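Local coordinates for protein hyaluronidase (Thermobaculum terrenum, PDB 5DIY) that probably removes O-linked N-acetylglucosamine from modified proteins, as a family 84 glycoside hydrolase with a TIM-barrel catalytic fold, at residues 163-168 with 188-193; 116-121 with 143-148. All blocks are in the same frame, centred on the assembly; numbering follows the deposited sequence.

Contact 1: residues 163-168 with 188-193. With NAG (2-acetamido-2-deoxy-beta-D-glucopyranose), chain E.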
loop_
_atom_site.group_PDB
_atom_site.type_symbol
_atom_site.label_atom_id
_atom_site.label_comp_id
_atom_site.label_asym_id
_atom_site.label_seq_id
_atom_site.Cartn_x
_atom_site.Cartn_y
_atom_site.Cartn_z
ATOM N N MET C 163 16.011 -3.965 14.116
ATOM C CA MET C 163 15.799 -5.299 13.578
ATOM C C MET C 163 14.328 -5.490 13.261
ATOM O O MET C 163 13.466 -4.880 13.897
ATOM C CB MET C 163 16.324 -6.382 14.542
ATOM C CG MET C 163 15.490 -6.650 15.795
ATOM S SD MET C 163 14.125 -7.826 15.588
ATOM C CE MET C 163 15.011 -9.364 15.331
ATOM N N CYS C 164 14.053 -6.331 12.266
ATOM C CA CYS C 164 12.694 -6.765 11.965
ATOM C C CYS C 164 12.581 -8.226 12.373
ATOM O O CYS C 164 13.342 -9.059 11.881
ATOM C CB CYS C 164 12.343 -6.600 10.486
ATOM S SG CYS C 164 10.582 -6.905 10.151
ATOM N N PRO C 165 11.646 -8.542 13.288
ATOM C CA PRO C 165 11.474 -9.936 13.682
ATOM C C PRO C 165 10.836 -10.783 12.586
ATOM O O PRO C 165 10.229 -10.251 11.656
ATOM C CB PRO C 165 10.562 -9.857 14.903
ATOM C CG PRO C 165 9.887 -8.530 14.836
ATOM C CD PRO C 165 10.698 -7.637 13.959
ATOM N N THR C 166 11.000 -12.096 12.703
ATOM C CA THR C 166 10.385 -13.060 11.788
ATOM C C THR C 166 8.872 -13.132 12.001
ATOM O O THR C 166 8.125 -13.364 11.056
ATOM C CB THR C 166 11.057 -14.440 11.943
ATOM O OG1 THR C 166 12.464 -14.295 11.695
ATOM C CG2 THR C 166 10.480 -15.448 10.977
ATOM N N PHE C 167 8.435 -12.908 13.239
ATOM C CA PHE C 167 7.025 -12.701 13.560
ATOM C C PHE C 167 6.846 -11.220 13.868
ATOM O O PHE C 167 7.215 -10.760 14.955
ATOM C CB PHE C 167 6.612 -13.589 14.738
ATOM C CG PHE C 167 6.656 -15.064 14.417
ATOM C CD1 PHE C 167 7.839 -15.788 14.556
ATOM C CD2 PHE C 167 5.523 -15.723 13.940
ATOM C CE1 PHE C 167 7.890 -17.142 14.245
ATOM C CE2 PHE C 167 5.567 -17.078 13.624
ATOM C CZ PHE C 167 6.752 -17.789 13.779
ATOM N N TYR C 168 6.295 -10.484 12.896
ATOM C CA TYR C 168 6.245 -9.009 12.919
ATOM C C TYR C 168 4.837 -8.395 12.936
ATOM O O TYR C 168 4.697 -7.175 12.863
ATOM C CB TYR C 168 7.051 -8.432 11.738
ATOM C CG TYR C 168 6.642 -8.922 10.361
ATOM C CD1 TYR C 168 5.545 -8.374 9.689
ATOM C CD2 TYR C 168 7.366 -9.921 9.723
ATOM C CE1 TYR C 168 5.180 -8.827 8.422
ATOM C CE2 TYR C 168 7.014 -10.380 8.465
ATOM C CZ TYR C 168 5.926 -9.830 7.812
ATOM O OH TYR C 168 5.596 -10.304 6.566
ATOM N N ILE C 188 18.508 -1.940 21.014
ATOM C CA ILE C 188 18.219 -2.439 19.673
ATOM C C ILE C 188 16.725 -2.220 19.424
ATOM O O ILE C 188 15.883 -2.683 20.201
ATOM C CB ILE C 188 18.603 -3.930 19.505
ATOM C CG1 ILE C 188 20.126 -4.076 19.648
ATOM C CG2 ILE C 188 18.100 -4.467 18.160
ATOM C CD1 ILE C 188 20.683 -5.465 19.406
ATOM N N ASP C 189 16.409 -1.484 18.364
ATOM C CA ASP C 189 15.017 -1.188 18.008
ATOM C C ASP C 189 14.386 -2.400 17.325
ATOM O O ASP C 189 15.082 -3.181 16.679
ATOM C CB ASP C 189 14.942 0.053 17.115
ATOM C CG ASP C 189 15.112 1.347 17.898
ATOM O OD1 ASP C 189 14.347 1.573 18.851
ATOM O OD2 ASP C 189 15.998 2.151 17.558
ATOM N N VAL C 190 13.072 -2.558 17.488
ATOM C CA VAL C 190 12.354 -3.720 16.949
ATOM C C VAL C 190 11.119 -3.278 16.168
ATOM O O VAL C 190 10.249 -2.588 16.701
ATOM C CB VAL C 190 11.942 -4.706 18.064
ATOM C CG1 VAL C 190 11.128 -5.868 17.496
ATOM C CG2 VAL C 190 13.181 -5.222 18.787
ATOM N N PHE C 191 11.054 -3.705 14.907
ATOM C CA PHE C 191 9.939 -3.365 14.019
ATOM C C PHE C 191 8.694 -4.195 14.314
ATOM O O PHE C 191 8.765 -5.293 14.875
ATOM C CB PHE C 191 10.321 -3.556 12.539
ATOM C CG PHE C 191 10.875 -2.324 11.869
ATOM C CD1 PHE C 191 10.187 -1.117 11.916
ATOM C CD2 PHE C 191 12.049 -2.392 11.127
ATOM C CE1 PHE C 191 10.674 0.005 11.275
ATOM C CE2 PHE C 191 12.543 -1.271 10.478
ATOM C CZ PHE C 191 11.850 -0.070 10.557
ATOM N N TRP C 192 7.557 -3.663 13.885
ATOM C CA TRP C 192 6.266 -4.311 14.040
ATOM C C TRP C 192 5.285 -3.633 13.079
ATOM O O TRP C 192 5.293 -2.406 12.958
ATOM C CB TRP C 192 5.807 -4.150 15.491
ATOM C CG TRP C 192 4.542 -4.827 15.800
ATOM C CD1 TRP C 192 3.320 -4.249 15.904
ATOM C CD2 TRP C 192 4.356 -6.218 16.050
ATOM N NE1 TRP C 192 2.375 -5.194 16.194
ATOM C CE2 TRP C 192 2.982 -6.416 16.289
ATOM C CE3 TRP C 192 5.213 -7.321 16.084
ATOM C CZ2 TRP C 192 2.447 -7.671 16.572
ATOM C CZ3 TRP C 192 4.678 -8.572 16.364
ATOM C CH2 TRP C 192 3.312 -8.734 16.607
ATOM N N THR C 193 4.450 -4.414 12.398
ATOM C CA THR C 193 3.533 -3.870 11.374
ATOM C C THR C 193 2.083 -3.716 11.836
ATOM O O THR C 193 1.298 -3.051 11.165
ATOM C CB THR C 193 3.589 -4.670 10.037
ATOM O OG1 THR C 193 2.919 -5.929 10.174
ATOM C CG2 THR C 193 5.034 -4.920 9.600
HETATM C C1 NAG E . 5.807 -7.957 3.912
HETATM C C2 NAG E . 7.233 -7.377 3.828
HETATM C C3 NAG E . 7.339 -6.081 3.019
HETATM C C4 NAG E . 6.209 -5.993 2.006
HETATM C C5 NAG E . 4.890 -5.951 2.759
HETATM C C6 NAG E . 3.669 -5.872 1.829
HETATM C C7 NAG E . 7.335 -6.464 6.126
HETATM C C8 NAG E . 8.137 -6.461 7.398
HETATM N N2 NAG E . 7.829 -7.229 5.151
HETATM O O3 NAG E . 8.610 -6.048 2.359
HETATM O O4 NAG E . 6.325 -4.793 1.242
HETATM O O5 NAG E . 4.740 -7.029 3.689
HETATM O O6 NAG E . 3.668 -6.918 0.854
HETATM O O7 NAG E . 6.303 -5.815 6.013
#
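M163 and V190 lie side by side and point the same way, a parallel bridge between barrel strands 160-164 and 189-192. M163 takes part in both backbone bonds here, its N giving to D189 O at 2.8 Å and its O receiving F191 N. The two methyls of V190 fill a hollow on the outer side of the barrel: CG2 rests on M163 CG at 4.0 Å, while CG1 touches CG and CD of P165 and approaches M163 SD. The methionine is folded compactly, with CG between the backbone N and the carbonyl carbon (chi1 74°), and L180 of helix 175-183 covers it. P165 also presses CD against F191 O, and F191 CB fits beside C164.

Past the strand ends, T193 N reaches Y168 O at 2.8 Å in a nearly straight bond (171°). The same oxygen stands 3.2 Å above the plane of the W192 indole, offset toward its rim, and F167 O meets that ring at its edge. T193 CG2 touches Y168 CD1 at 3.5 Å, where the two side chains cross obliquely, while Y168 OH is hydrogen-bonded to OD1 of the engineered N120.

The last hollow takes the sugar. The acetamido methyl of NAG, C8, sits over the centre of the Y168 ring, 3.8 Å above its plane, and C164 SG lies 3.7 Å from the same carbon. Ring and sulfur thus offer the methyl an apolar seat. This is consistent with a site that recognises and positions the 2-acetamido group, the internal nucleophile of family 84 enzymes.

Contact 2: residues 116-121 with 143-148. Unlike the reference sequence in segment 116-121: N120 (reference Asp). With NAG (2-acetamido-2-deoxy-beta-D-glucopyranose), chain E.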
loop_
_atom_site.group_PDB
_atom_site.type_symbol
_atom_site.label_atom_id
_atom_site.label_comp_id
_atom_site.label_asym_id
_atom_site.label_seq_id
_atom_site.Cartn_x
_atom_site.Cartn_y
_atom_site.Cartn_z
ATOM N N ILE C 116 18.854 -4.752 10.339
ATOM C CA ILE C 116 19.070 -6.191 10.122
ATOM C C ILE C 116 17.713 -6.888 10.219
ATOM O O ILE C 116 17.171 -7.054 11.318
ATOM C CB ILE C 116 20.106 -6.797 11.103
ATOM C CG1 ILE C 116 21.404 -5.974 11.080
ATOM C CG2 ILE C 116 20.405 -8.247 10.732
ATOM C CD1 ILE C 116 22.501 -6.489 11.986
ATOM N N PHE C 117 17.167 -7.294 9.070
ATOM C CA PHE C 117 15.772 -7.762 9.000
ATOM C C PHE C 117 15.671 -9.263 8.811
ATOM O O PHE C 117 16.466 -9.847 8.078
ATOM C CB PHE C 117 15.002 -7.046 7.884
ATOM C CG PHE C 117 15.007 -5.533 7.977
ATOM C CD1 PHE C 117 15.208 -4.859 9.186
ATOM C CD2 PHE C 117 14.758 -4.778 6.841
ATOM C CE1 PHE C 117 15.199 -3.479 9.238
ATOM C CE2 PHE C 117 14.742 -3.397 6.891
ATOM C CZ PHE C 117 14.965 -2.745 8.087
ATOM N N PHE C 118 14.687 -9.869 9.487
ATOM C CA PHE C 118 14.416 -11.311 9.422
ATOM C C PHE C 118 12.950 -11.601 9.071
ATOM O O PHE C 118 12.420 -12.663 9.408
ATOM C CB PHE C 118 14.789 -11.969 10.757
ATOM C CG PHE C 118 16.222 -11.759 11.148
ATOM C CD1 PHE C 118 17.219 -12.582 10.642
ATOM C CD2 PHE C 118 16.581 -10.715 11.987
ATOM C CE1 PHE C 118 18.550 -12.377 10.975
ATOM C CE2 PHE C 118 17.908 -10.506 12.331
ATOM C CZ PHE C 118 18.896 -11.340 11.826
ATOM N N ASP C 119 12.296 -10.656 8.397
ATOM C CA ASP C 119 10.942 -10.873 7.880
ATOM C C ASP C 119 10.953 -11.821 6.683
ATOM O O ASP C 119 11.900 -11.825 5.903
ATOM C CB ASP C 119 10.280 -9.549 7.481
ATOM C CG ASP C 119 11.083 -8.773 6.443
ATOM O OD1 ASP C 119 12.260 -8.463 6.715
ATOM O OD2 ASP C 119 10.528 -8.461 5.375
ATOM N N ASN C 120 9.889 -12.611 6.548
ATOM C CA ASN C 120 9.700 -13.519 5.414
ATOM C C ASN C 120 10.878 -14.475 5.217
ATOM O O ASN C 120 11.521 -14.505 4.163
ATOM C CB ASN C 120 9.403 -12.726 4.136
ATOM C CG ASN C 120 8.212 -11.791 4.287
ATOM O OD1 ASN C 120 7.407 -11.924 5.213
ATOM N ND2 ASN C 120 8.101 -10.829 3.379
ATOM N N VAL C 121 11.152 -15.224 6.282
ATOM C CA VAL C 121 12.111 -16.329 6.288
ATOM C C VAL C 121 11.402 -17.508 6.963
ATOM O O VAL C 121 10.333 -17.314 7.555
ATOM C CB VAL C 121 13.422 -15.960 7.032
ATOM C CG1 VAL C 121 14.058 -14.728 6.402
ATOM C CG2 VAL C 121 13.193 -15.754 8.531
ATOM N N ASP C 143 21.153 -13.682 19.880
ATOM C CA ASP C 143 22.598 -13.873 20.045
ATOM C C ASP C 143 23.395 -13.287 18.880
ATOM O O ASP C 143 24.444 -12.669 19.085
ATOM C CB ASP C 143 22.940 -15.360 20.214
ATOM C CG ASP C 143 24.438 -15.606 20.291
ATOM O OD1 ASP C 143 25.114 -14.898 21.068
ATOM O OD2 ASP C 143 24.943 -16.482 19.557
ATOM N N PHE C 144 22.905 -13.488 17.660
ATOM C CA PHE C 144 23.542 -12.896 16.487
ATOM C C PHE C 144 23.547 -11.369 16.570
ATOM O O PHE C 144 24.587 -10.736 16.381
ATOM C CB PHE C 144 22.844 -13.343 15.206
ATOM C CG PHE C 144 23.512 -12.852 13.958
ATOM C CD1 PHE C 144 24.674 -13.448 13.507
ATOM C CD2 PHE C 144 22.985 -11.786 13.236
ATOM C CE1 PHE C 144 25.304 -13.005 12.353
ATOM C CE2 PHE C 144 23.605 -11.336 12.081
ATOM C CZ PHE C 144 24.767 -11.947 11.639
ATOM N N LEU C 145 22.387 -10.787 16.855
ATOM C CA LEU C 145 22.259 -9.325 16.894
ATOM C C LEU C 145 23.062 -8.705 18.032
ATOM O O LEU C 145 23.663 -7.640 17.855
ATOM C CB LEU C 145 20.786 -8.904 16.968
ATOM C CG LEU C 145 19.983 -9.204 15.694
ATOM C CD1 LEU C 145 18.493 -9.109 15.978
ATOM C CD2 LEU C 145 20.385 -8.278 14.551
ATOM N N THR C 146 23.081 -9.378 19.186
ATOM C CA THR C 146 23.930 -8.976 20.316
ATOM C C THR C 146 25.395 -8.905 19.898
ATOM O O THR C 146 26.064 -7.899 20.153
ATOM C CB THR C 146 23.794 -9.952 21.506
ATOM O OG1 THR C 146 22.426 -9.999 21.933
ATOM C CG2 THR C 146 24.696 -9.522 22.699
ATOM N N ARG C 147 25.871 -9.962 19.238
ATOM C CA ARG C 147 27.265 -10.026 18.767
ATOM C C ARG C 147 27.590 -8.991 17.686
ATOM O O ARG C 147 28.698 -8.448 17.670
ATOM C CB ARG C 147 27.640 -11.440 18.294
ATOM C CG ARG C 147 27.974 -12.380 19.444
ATOM C CD ARG C 147 28.514 -13.717 18.966
ATOM N NE ARG C 147 27.457 -14.547 18.389
ATOM C CZ ARG C 147 27.352 -14.933 17.112
ATOM N NH1 ARG C 147 28.259 -14.606 16.196
ATOM N NH2 ARG C 147 26.316 -15.689 16.749
ATOM N N VAL C 148 26.635 -8.702 16.802
ATOM C CA VAL C 148 26.846 -7.654 15.791
ATOM C C VAL C 148 26.960 -6.285 16.478
ATOM O O VAL C 148 27.844 -5.502 16.135
ATOM C CB VAL C 148 25.760 -7.644 14.678
ATOM C CG1 VAL C 148 25.952 -6.461 13.730
ATOM C CG2 VAL C 148 25.781 -8.952 13.884
HETATM C C1 NAG E . 5.807 -7.957 3.912
HETATM C C2 NAG E . 7.233 -7.377 3.828
HETATM C C3 NAG E . 7.339 -6.081 3.019
HETATM C C4 NAG E . 6.209 -5.993 2.006
HETATM C C5 NAG E . 4.890 -5.951 2.759
HETATM C C6 NAG E . 3.669 -5.872 1.829
HETATM C C7 NAG E . 7.335 -6.464 6.126
HETATM C C8 NAG E . 8.137 -6.461 7.398
HETATM N N2 NAG E . 7.829 -7.229 5.151
HETATM O O3 NAG E . 8.610 -6.048 2.359
HETATM O O4 NAG E . 6.325 -4.793 1.242
HETATM O O5 NAG E . 4.740 -7.029 3.689
HETATM O O6 NAG E . 3.668 -6.918 0.854
HETATM O O7 NAG E . 6.303 -5.815 6.013
#
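I116 and F118 press a wholly hydrocarbon surface onto helix 137-153, yet the same short segment goes on directly to grip the sugar through D119. L145 is the wedge of the apolar side. Its CD2 methyl nestles against I116, 3.8 Å from CB, and CD1 lies 3.9 Å from F118 CE2. I116 is extended, CD1 anti to CA (chi2 -179°), and meets V148 CG1 tip to tip at 3.9 Å. F118 turns its ring edge to F144, whose CD2 is near the ring plane.

Beyond the strand, NAG N2 donates to D119 OD2 at 3.0 Å, nearly straight (166°), and K43 forms a salt bridge with the same oxygen. An alanine at D119 would probably leave the sugar's N2 without this acceptor and K43 without its carboxylate mate. N120, engineered in place of the predicted proton donor, aspartate, has ND2 3.6 Å from NAG C2.

Strand 113-117 runs between strands 77-82 and 160-164 of the barrel, with F117 pointing away from the helix and its ring meeting that of W221. Outside, helix 137-153 leans on helix 93-108 through F144 on L99 and V148 on L96, while L145 also reaches M163 of strand 160-164.

In the fold
From the N terminus, contact 2 comes first: after V121, 21 residues, with helix 128-133 and the start of helix 137-153, lead to D143, and the helix packs back against strand 113-117. A short linker then leads from the helix into strand 160-164, where contact 1 opens; a further 19 residues, with helix 175-183, complete a beta-alpha-beta unit at strand 189-192. The two loops follow in series, neither nesting nor crossing. Contact 2 ties the fourth strand to helix 137-153, and contact 1 joins the fifth strand to the sixth. Segments 116-121 and 163-168 also touch directly, through T166 OG1 with F118 O and Y168 CE2 against D119 CB, so adjoining loops jointly line the sugar site.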